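Membrane-bound lytic murein transglycosylase (Agrobacterium tumefaciens, PDB 2PNW) probably cleaves the glycosidic bonds between N-acetylmuramic acid and N-acetylglucosamine in peptidoglycan, as a lytic transglycosylase of the MltA family. Local coordinates at residues A[209-215]-A[254-260]; A[101-106]-A[183-189]; A[216-221]-A[251-255]. All coordinates share one frame; numbering follows the deposited sequence.

Contact 1: residues A[209-215]-A[254-260]; sequences KAGHVFS and HNRSYIF
H212 and S215 lay their side chains against the chain of residues 254-257, and K209 anchors the far end of the same loop beside I259. The imidazole of H212 lies above one face of the R256 guanidinium, offset toward its rim, the two planes 31° apart. Its CD2 stands 3.4 Å from O of R256. Histidine suits this place because both ring nitrogens find partners: ND1 is hydrogen-bonded to OH of Y143, and NE2 makes weak bonds to the backbone oxygens of F156 and P157. NE of R256 forms a salt bridge with D158. At S215, CB packs 3.6 Å from NE2 of H254, and the small side chain lets the backbones come close. The backbone N of S215 donates to OD1 of N255 (3.1 Å), arriving from above the carbonyl plane. N255 holds its CG trans to N (chi1 177°), which brings OD1 to this bond and its amide beside the F214 ring, the two planes 69° apart. One water joins N of G211, O of H212 and OG of S257; another joins O of V213, OG of S215 and N of R256. At K209 the aliphatic CB rests 3.8 Å from CD1 of I259, while the extended remainder leads its amine away. Next to it, N of A210 donates to O of Y258 at 2.9 Å, in the carbonyl plane. K209 and I259 form a non-hydrogen-bonded pair at the end of the antiparallel pairing of strands 201-209 and 259-263, which two water-bridged loops prolong within the MltA-specific insert domain.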
# COMPACT_ATOMS: atom_id res chain seq x y z
N LYS A 209 5.10 6.77 11.40
CA LYS A 209 5.65 5.54 11.94
C LYS A 209 6.84 5.86 12.84
O LYS A 209 7.45 6.91 12.71
CB LYS A 209 6.03 4.56 10.82
CG LYS A 209 7.10 5.11 9.84
CD LYS A 209 7.32 4.16 8.64
CE LYS A 209 8.32 4.80 7.68
NZ LYS A 209 8.75 3.81 6.64
N ALA A 210 7.17 4.93 13.73
CA ALA A 210 8.29 5.11 14.65
C ALA A 210 9.62 5.47 13.94
O ALA A 210 10.44 6.18 14.50
CB ALA A 210 8.45 3.84 15.52
N GLY A 211 9.83 4.95 12.73
CA GLY A 211 11.01 5.30 11.89
C GLY A 211 11.83 4.08 11.49
O GLY A 211 12.53 4.08 10.44
N HIS A 212 11.76 3.04 12.33
CA HIS A 212 12.55 1.81 12.12
C HIS A 212 12.14 1.10 10.86
O HIS A 212 11.00 1.20 10.40
CB HIS A 212 12.42 0.88 13.33
CG HIS A 212 12.51 1.62 14.62
ND1 HIS A 212 13.66 2.25 15.03
CD2 HIS A 212 11.58 1.89 15.56
CE1 HIS A 212 13.45 2.86 16.18
NE2 HIS A 212 12.19 2.66 16.53
N VAL A 213 13.08 0.35 10.30
CA VAL A 213 12.83 -0.44 9.09
C VAL A 213 11.73 -1.47 9.36
O VAL A 213 11.56 -1.95 10.50
CB VAL A 213 14.15 -1.14 8.57
CG1 VAL A 213 14.61 -2.26 9.54
CG2 VAL A 213 13.98 -1.67 7.15
N PHE A 214 10.96 -1.76 8.32
CA PHE A 214 10.00 -2.86 8.35
C PHE A 214 10.74 -4.21 8.19
O PHE A 214 11.58 -4.35 7.30
CB PHE A 214 8.96 -2.67 7.24
CG PHE A 214 7.96 -3.79 7.16
CD1 PHE A 214 6.86 -3.84 8.04
CD2 PHE A 214 8.13 -4.82 6.23
CE1 PHE A 214 5.92 -4.91 7.97
CE2 PHE A 214 7.22 -5.90 6.18
CZ PHE A 214 6.10 -5.92 7.04
N SER A 215 10.43 -5.18 9.06
CA SER A 215 10.92 -6.56 8.86
C SER A 215 9.76 -7.52 8.69
O SER A 215 8.86 -7.56 9.53
CB SER A 215 11.82 -7.02 10.02
OG SER A 215 12.85 -6.10 10.22
N HIS A 254 10.23 -8.61 16.11
CA HIS A 254 11.26 -8.62 15.06
C HIS A 254 10.99 -7.48 14.08
O HIS A 254 11.90 -6.92 13.50
CB HIS A 254 11.22 -9.95 14.30
CG HIS A 254 12.10 -10.01 13.10
ND1 HIS A 254 13.48 -9.99 13.19
CD2 HIS A 254 11.81 -10.17 11.79
CE1 HIS A 254 14.00 -10.11 11.97
NE2 HIS A 254 13.00 -10.21 11.10
N ASN A 255 9.71 -7.16 13.89
CA ASN A 255 9.34 -5.96 13.11
C ASN A 255 9.34 -4.75 14.02
O ASN A 255 8.37 -4.46 14.73
CB ASN A 255 7.96 -6.12 12.44
CG ASN A 255 7.56 -4.85 11.69
OD1 ASN A 255 8.43 -4.17 11.14
ND2 ASN A 255 6.27 -4.52 11.69
N ARG A 256 10.46 -4.03 14.04
CA ARG A 256 10.62 -2.91 14.96
C ARG A 256 9.78 -1.69 14.54
O ARG A 256 9.49 -0.83 15.38
CB ARG A 256 12.09 -2.47 15.00
CG ARG A 256 12.96 -3.50 15.71
CD ARG A 256 14.40 -2.98 15.77
NE ARG A 256 14.56 -1.95 16.77
CZ ARG A 256 15.42 -0.92 16.68
NH1 ARG A 256 16.15 -0.71 15.59
NH2 ARG A 256 15.49 -0.08 17.69
N SER A 257 9.43 -1.62 13.27
CA SER A 257 8.56 -0.54 12.76
C SER A 257 7.22 -0.59 13.48
O SER A 257 6.72 -1.67 13.78
CB SER A 257 8.31 -0.73 11.26
OG SER A 257 7.27 0.15 10.83
N TYR A 258 6.62 0.58 13.74
CA TYR A 258 5.30 0.65 14.37
C TYR A 258 4.54 1.77 13.68
O TYR A 258 5.09 2.86 13.49
CB TYR A 258 5.44 0.97 15.86
CG TYR A 258 4.16 0.83 16.69
CD1 TYR A 258 3.88 -0.36 17.37
CD2 TYR A 258 3.23 1.87 16.78
CE1 TYR A 258 2.68 -0.51 18.14
CE2 TYR A 258 2.05 1.73 17.54
CZ TYR A 258 1.80 0.54 18.23
OH TYR A 258 0.65 0.40 19.00
N ILE A 259 3.30 1.47 13.30
CA ILE A 259 2.47 2.39 12.52
C ILE A 259 1.53 3.19 13.42
O ILE A 259 0.88 2.63 14.32
CB ILE A 259 1.63 1.65 11.42
CG1 ILE A 259 2.54 0.82 10.50
CG2 ILE A 259 0.72 2.68 10.62
CD1 ILE A 259 3.78 1.61 9.93
N PHE A 260 1.51 4.51 13.23
CA PHE A 260 0.51 5.37 13.90
C PHE A 260 -0.53 5.81 12.88
O PHE A 260 -0.21 5.94 11.70
CB PHE A 260 1.18 6.60 14.54
CG PHE A 260 2.18 6.24 15.59
CD1 PHE A 260 1.73 5.86 16.86
CD2 PHE A 260 3.54 6.20 15.31
CE1 PHE A 260 2.65 5.51 17.85
CE2 PHE A 260 4.46 5.84 16.31
CZ PHE A 260 3.99 5.48 17.57
O HOH W 1 8.76 2.49 11.56
O HOH W 2 12.48 -4.08 11.93

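Contact 2: residues A[101-106]-A[183-189]; sequences FYEPEL and LFFVHVQ
Q189 supplies the polar link between helix 180-189 and strand 96-109: its OE1 accepts the backbone N-H of Y102 at 3.2 Å, with 152° at the hydrogen. The side chain doubles back at chi2 (-38°), which also turns NE2 toward O of F185, one helical turn earlier, in a weak bond. Glutamine fits because a single amide can accept from the strand and donate to its own helix, which tends to fix the flip of the group. Around this bond lie close carbon-oxygen contacts: CB of F101 is 3.2 Å from OE1 of Q189, and the Y102 ring crosses the amide with planes 38° apart. These contacts pack the helix against a strand of the MltA-specific insert domain whose edges are taken by other strands, P104 pairing with R193 of strand 191-195 and F101 with I337 and T339 of strand 334-341. The remaining contacts are apolar. The P104 ring wedges between two helix residues, its CG 3.7 Å from CG of Q189 and 3.9 Å from CG2 of V186. Further along, CD2 of L106 meets CD1 of L183 at 4.0 Å and also touches V186, branched side chains filling the buried layer.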
# COMPACT_ATOMS: atom_id res chain seq x y z
N PHE A 101 -2.85 -6.80 -1.03
CA PHE A 101 -3.16 -6.24 0.28
C PHE A 101 -4.62 -5.84 0.33
O PHE A 101 -5.31 -5.87 -0.70
CB PHE A 101 -2.20 -5.08 0.64
CG PHE A 101 -2.48 -3.77 -0.08
CD1 PHE A 101 -2.90 -2.65 0.65
CD2 PHE A 101 -2.25 -3.63 -1.43
CE1 PHE A 101 -3.12 -1.40 -0.01
CE2 PHE A 101 -2.45 -2.39 -2.09
CZ PHE A 101 -2.91 -1.29 -1.37
N TYR A 102 -5.13 -5.50 1.51
CA TYR A 102 -6.57 -5.24 1.66
C TYR A 102 -6.74 -4.35 2.86
O TYR A 102 -5.76 -4.06 3.54
CB TYR A 102 -7.36 -6.56 1.80
CG TYR A 102 -7.20 -7.27 3.13
CD1 TYR A 102 -8.29 -7.39 4.01
CD2 TYR A 102 -5.97 -7.82 3.51
CE1 TYR A 102 -8.15 -8.06 5.25
CE2 TYR A 102 -5.82 -8.46 4.74
CZ TYR A 102 -6.90 -8.59 5.59
OH TYR A 102 -6.74 -9.24 6.79
N GLU A 103 -7.96 -3.85 3.07
CA GLU A 103 -8.29 -3.06 4.25
C GLU A 103 -9.03 -4.00 5.20
O GLU A 103 -10.20 -4.34 4.91
CB GLU A 103 -9.25 -1.93 3.87
CG GLU A 103 -9.51 -0.91 5.00
CD GLU A 103 -10.58 0.15 4.63
OE1 GLU A 103 -11.46 -0.09 3.76
OE2 GLU A 103 -10.59 1.22 5.29
N PRO A 104 -8.39 -4.43 6.32
CA PRO A 104 -9.14 -5.31 7.21
C PRO A 104 -10.22 -4.61 8.00
O PRO A 104 -10.15 -3.40 8.28
CB PRO A 104 -8.07 -5.86 8.18
CG PRO A 104 -6.72 -5.52 7.55
CD PRO A 104 -7.00 -4.24 6.79
N GLU A 105 -11.23 -5.38 8.39
CA GLU A 105 -12.15 -4.95 9.39
C GLU A 105 -11.60 -5.44 10.74
O GLU A 105 -11.26 -6.62 10.88
CB GLU A 105 -13.52 -5.56 9.07
CG GLU A 105 -14.61 -5.08 9.94
CD GLU A 105 -15.97 -5.54 9.44
OE1 GLU A 105 -16.46 -4.99 8.43
OE2 GLU A 105 -16.54 -6.46 10.07
N LEU A 106 -11.49 -4.55 11.71
CA LEU A 106 -10.95 -4.89 13.02
C LEU A 106 -11.94 -4.54 14.12
O LEU A 106 -12.35 -3.39 14.25
CB LEU A 106 -9.64 -4.13 13.25
CG LEU A 106 -8.85 -4.41 14.54
CD1 LEU A 106 -8.30 -5.84 14.56
CD2 LEU A 106 -7.71 -3.41 14.72
N LEU A 183 -4.39 -6.84 14.88
CA LEU A 183 -3.88 -5.46 14.86
C LEU A 183 -2.52 -5.37 14.15
O LEU A 183 -2.25 -4.42 13.39
CB LEU A 183 -3.79 -4.90 16.27
CG LEU A 183 -3.18 -3.50 16.39
CD1 LEU A 183 -3.95 -2.47 15.53
CD2 LEU A 183 -3.18 -3.13 17.85
N PHE A 184 -1.62 -6.33 14.41
CA PHE A 184 -0.36 -6.39 13.66
C PHE A 184 -0.58 -6.37 12.15
O PHE A 184 0.08 -5.60 11.41
CB PHE A 184 0.50 -7.63 14.08
CG PHE A 184 1.88 -7.64 13.45
CD1 PHE A 184 2.95 -7.03 14.09
CD2 PHE A 184 2.08 -8.23 12.21
CE1 PHE A 184 4.24 -7.06 13.53
CE2 PHE A 184 3.37 -8.26 11.62
CZ PHE A 184 4.45 -7.64 12.30
N PHE A 185 -1.49 -7.21 11.65
CA PHE A 185 -1.76 -7.22 10.22
C PHE A 185 -2.38 -5.92 9.68
O PHE A 185 -2.15 -5.56 8.54
CB PHE A 185 -2.61 -8.43 9.84
CG PHE A 185 -1.78 -9.67 9.61
CD1 PHE A 185 -1.36 -10.00 8.32
CD2 PHE A 185 -1.40 -10.48 10.67
CE1 PHE A 185 -0.59 -11.14 8.09
CE2 PHE A 185 -0.63 -11.63 10.46
CZ PHE A 185 -0.24 -11.97 9.17
N VAL A 186 -3.14 -5.23 10.52
CA VAL A 186 -3.58 -3.85 10.19
C VAL A 186 -2.38 -2.89 10.03
O VAL A 186 -2.33 -2.10 9.09
CB VAL A 186 -4.59 -3.35 11.26
CG1 VAL A 186 -4.80 -1.81 11.17
CG2 VAL A 186 -5.91 -4.13 11.10
N HIS A 187 -1.38 -2.96 10.91
CA HIS A 187 -0.14 -2.20 10.70
C HIS A 187 0.47 -2.52 9.34
O HIS A 187 0.92 -1.62 8.64
CB HIS A 187 0.89 -2.49 11.80
CG HIS A 187 0.60 -1.82 13.12
ND1 HIS A 187 1.54 -1.08 13.80
CD2 HIS A 187 -0.54 -1.75 13.86
CE1 HIS A 187 1.01 -0.61 14.92
NE2 HIS A 187 -0.24 -1.01 14.98
N VAL A 188 0.50 -3.81 8.98
CA VAL A 188 1.10 -4.23 7.71
C VAL A 188 0.32 -3.69 6.51
O VAL A 188 0.92 -3.19 5.53
CB VAL A 188 1.21 -5.78 7.63
CG1 VAL A 188 1.80 -6.24 6.29
CG2 VAL A 188 2.09 -6.30 8.77
N GLN A 189 -1.01 -3.78 6.57
CA GLN A 189 -1.84 -3.28 5.45
C GLN A 189 -1.79 -1.74 5.36
O GLN A 189 -1.83 -1.17 4.25
CB GLN A 189 -3.30 -3.73 5.56
CG GLN A 189 -3.56 -5.25 5.69
CD GLN A 189 -2.65 -6.10 4.84
OE1 GLN A 189 -2.75 -6.12 3.62
NE2 GLN A 189 -1.74 -6.82 5.50

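Contact 3: residues A[216-221]-A[251-255]; sequences PIGRLL and VLWHN
I217 packs against V251 and L252 with three of its carbons, and its torsions explain how. CG1 sits between the backbone N and the carbonyl carbon (chi1 62°), and the chain is extended beyond it, which carries CD1 to within 3.9 Å of CD2 of L252. CG2, on the other branch, is left to press on the backbone, 3.4 Å from O of V251, while CB meets CG1 of V251; the side chains of I217 and V251 cross at about a right angle. Beta-branched residues suit this spot, offering methyls close to the main chain. One turn on, L220 has CG trans to N (chi1 176°), which puts CD2 over one face of the H254 imidazole, 4.0 Å from its centroid and 29° off the normal: a CH-pi contact. The edge of that ring is used differently, for a water 2.7 Å from NE2 of H254 donates to O of P216. Histidine thus serves both an apolar neighbour and a polar helix start. P216 stands at the N-cap position of helix 217-223. This is helix packing in the insert domain: the first turn of helix 217-223 lies against the C-terminal part of helix 248-252 and the residues that follow.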
# COMPACT_ATOMS: atom_id res chain seq x y z
N PRO A 216 9.74 -8.26 7.56
CA PRO A 216 8.65 -9.19 7.30
C PRO A 216 8.72 -10.45 8.18
O PRO A 216 9.76 -11.15 8.19
CB PRO A 216 8.83 -9.54 5.83
CG PRO A 216 10.27 -9.33 5.56
CD PRO A 216 10.69 -8.20 6.44
N ILE A 217 7.64 -10.75 8.89
CA ILE A 217 7.66 -11.92 9.79
C ILE A 217 7.58 -13.23 9.02
O ILE A 217 8.06 -14.25 9.50
CB ILE A 217 6.60 -11.85 10.94
CG1 ILE A 217 5.17 -11.83 10.37
CG2 ILE A 217 6.88 -10.62 11.88
CD1 ILE A 217 4.12 -12.09 11.43
N GLY A 218 7.01 -13.19 7.81
CA GLY A 218 6.96 -14.38 6.95
C GLY A 218 8.37 -14.90 6.67
O GLY A 218 8.66 -16.09 6.79
N ARG A 219 9.26 -13.98 6.33
CA ARG A 219 10.65 -14.36 6.05
C ARG A 219 11.35 -14.91 7.28
O ARG A 219 12.13 -15.86 7.20
CB ARG A 219 11.41 -13.16 5.46
CG ARG A 219 12.87 -13.41 5.09
CD ARG A 219 13.08 -14.68 4.26
NE ARG A 219 12.36 -14.67 3.00
CZ ARG A 219 12.27 -15.71 2.18
NH1 ARG A 219 12.86 -16.87 2.50
NH2 ARG A 219 11.59 -15.61 1.05
N LEU A 220 11.06 -14.32 8.45
CA LEU A 220 11.63 -14.82 9.69
C LEU A 220 11.21 -16.25 9.91
O LEU A 220 12.01 -17.10 10.30
CB LEU A 220 11.17 -13.97 10.89
CG LEU A 220 11.63 -14.45 12.28
CD1 LEU A 220 13.11 -14.57 12.36
CD2 LEU A 220 11.16 -13.54 13.40
N LEU A 221 9.92 -16.52 9.69
CA LEU A 221 9.41 -17.87 9.92
C LEU A 221 9.97 -18.87 8.89
O LEU A 221 10.29 -20.00 9.27
CB LEU A 221 7.88 -17.88 9.95
CG LEU A 221 7.28 -17.11 11.14
CD1 LEU A 221 5.76 -16.99 10.99
CD2 LEU A 221 7.65 -17.75 12.49
N VAL A 251 8.24 -12.88 17.75
CA VAL A 251 8.15 -12.83 16.31
C VAL A 251 7.64 -11.44 15.86
O VAL A 251 8.22 -10.84 14.98
CB VAL A 251 7.24 -13.96 15.77
CG1 VAL A 251 6.95 -13.77 14.26
CG2 VAL A 251 7.90 -15.35 16.04
N LEU A 252 6.54 -10.97 16.43
CA LEU A 252 6.01 -9.65 16.01
C LEU A 252 7.05 -8.56 16.25
O LEU A 252 7.21 -7.64 15.44
CB LEU A 252 4.75 -9.30 16.78
CG LEU A 252 3.60 -10.30 16.57
CD1 LEU A 252 2.28 -9.70 17.11
CD2 LEU A 252 3.48 -10.73 15.07
N TRP A 253 7.77 -8.66 17.36
CA TRP A 253 8.72 -7.60 17.76
C TRP A 253 10.01 -7.56 16.91
O TRP A 253 10.77 -6.58 16.97
CB TRP A 253 9.02 -7.71 19.26
CG TRP A 253 7.85 -7.37 20.15
CD1 TRP A 253 6.73 -6.66 19.82
CD2 TRP A 253 7.71 -7.69 21.54
NE1 TRP A 253 5.89 -6.55 20.89
CE2 TRP A 253 6.48 -7.15 21.98
CE3 TRP A 253 8.52 -8.38 22.48
CZ2 TRP A 253 6.03 -7.28 23.30
CZ3 TRP A 253 8.07 -8.50 23.79
CH2 TRP A 253 6.84 -7.95 24.19
N HIS A 254 10.23 -8.61 16.11
CA HIS A 254 11.26 -8.62 15.06
C HIS A 254 10.99 -7.48 14.08
O HIS A 254 11.90 -6.92 13.50
CB HIS A 254 11.22 -9.95 14.30
CG HIS A 254 12.10 -10.01 13.10
ND1 HIS A 254 13.48 -9.99 13.19
CD2 HIS A 254 11.81 -10.17 11.79
CE1 HIS A 254 14.00 -10.11 11.97
NE2 HIS A 254 13.00 -10.21 11.10
N ASN A 255 9.71 -7.16 13.89
CA ASN A 255 9.34 -5.96 13.11
C ASN A 255 9.34 -4.75 14.02
O ASN A 255 8.37 -4.46 14.73
CB ASN A 255 7.96 -6.12 12.44
CG ASN A 255 7.56 -4.85 11.69
OD1 ASN A 255 8.43 -4.17 11.14
ND2 ASN A 255 6.27 -4.52 11.69
O HOH W 3 12.50 -10.63 8.46

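Overall arrangement
From the N terminus, contact 2 comes first: strand 96-109 is met by helix 180-189 after a long excursion of 76 residues, and this loop closes before the others open. Strand 201-209 then leads into contact 1, whose loop of 38 residues, rich in helix, returns at 254-260. Contact 3 nests inside it, 216-221 meeting 251-255, and the two share H254 and N255. Helix 180-189 links all three: H187 lies against Y258 and I259 of contact 1, while F184 packs on I217 and L252 of contact 3 and on N255. Together they tie the insert domain's strands to its small helices around helix 180-189.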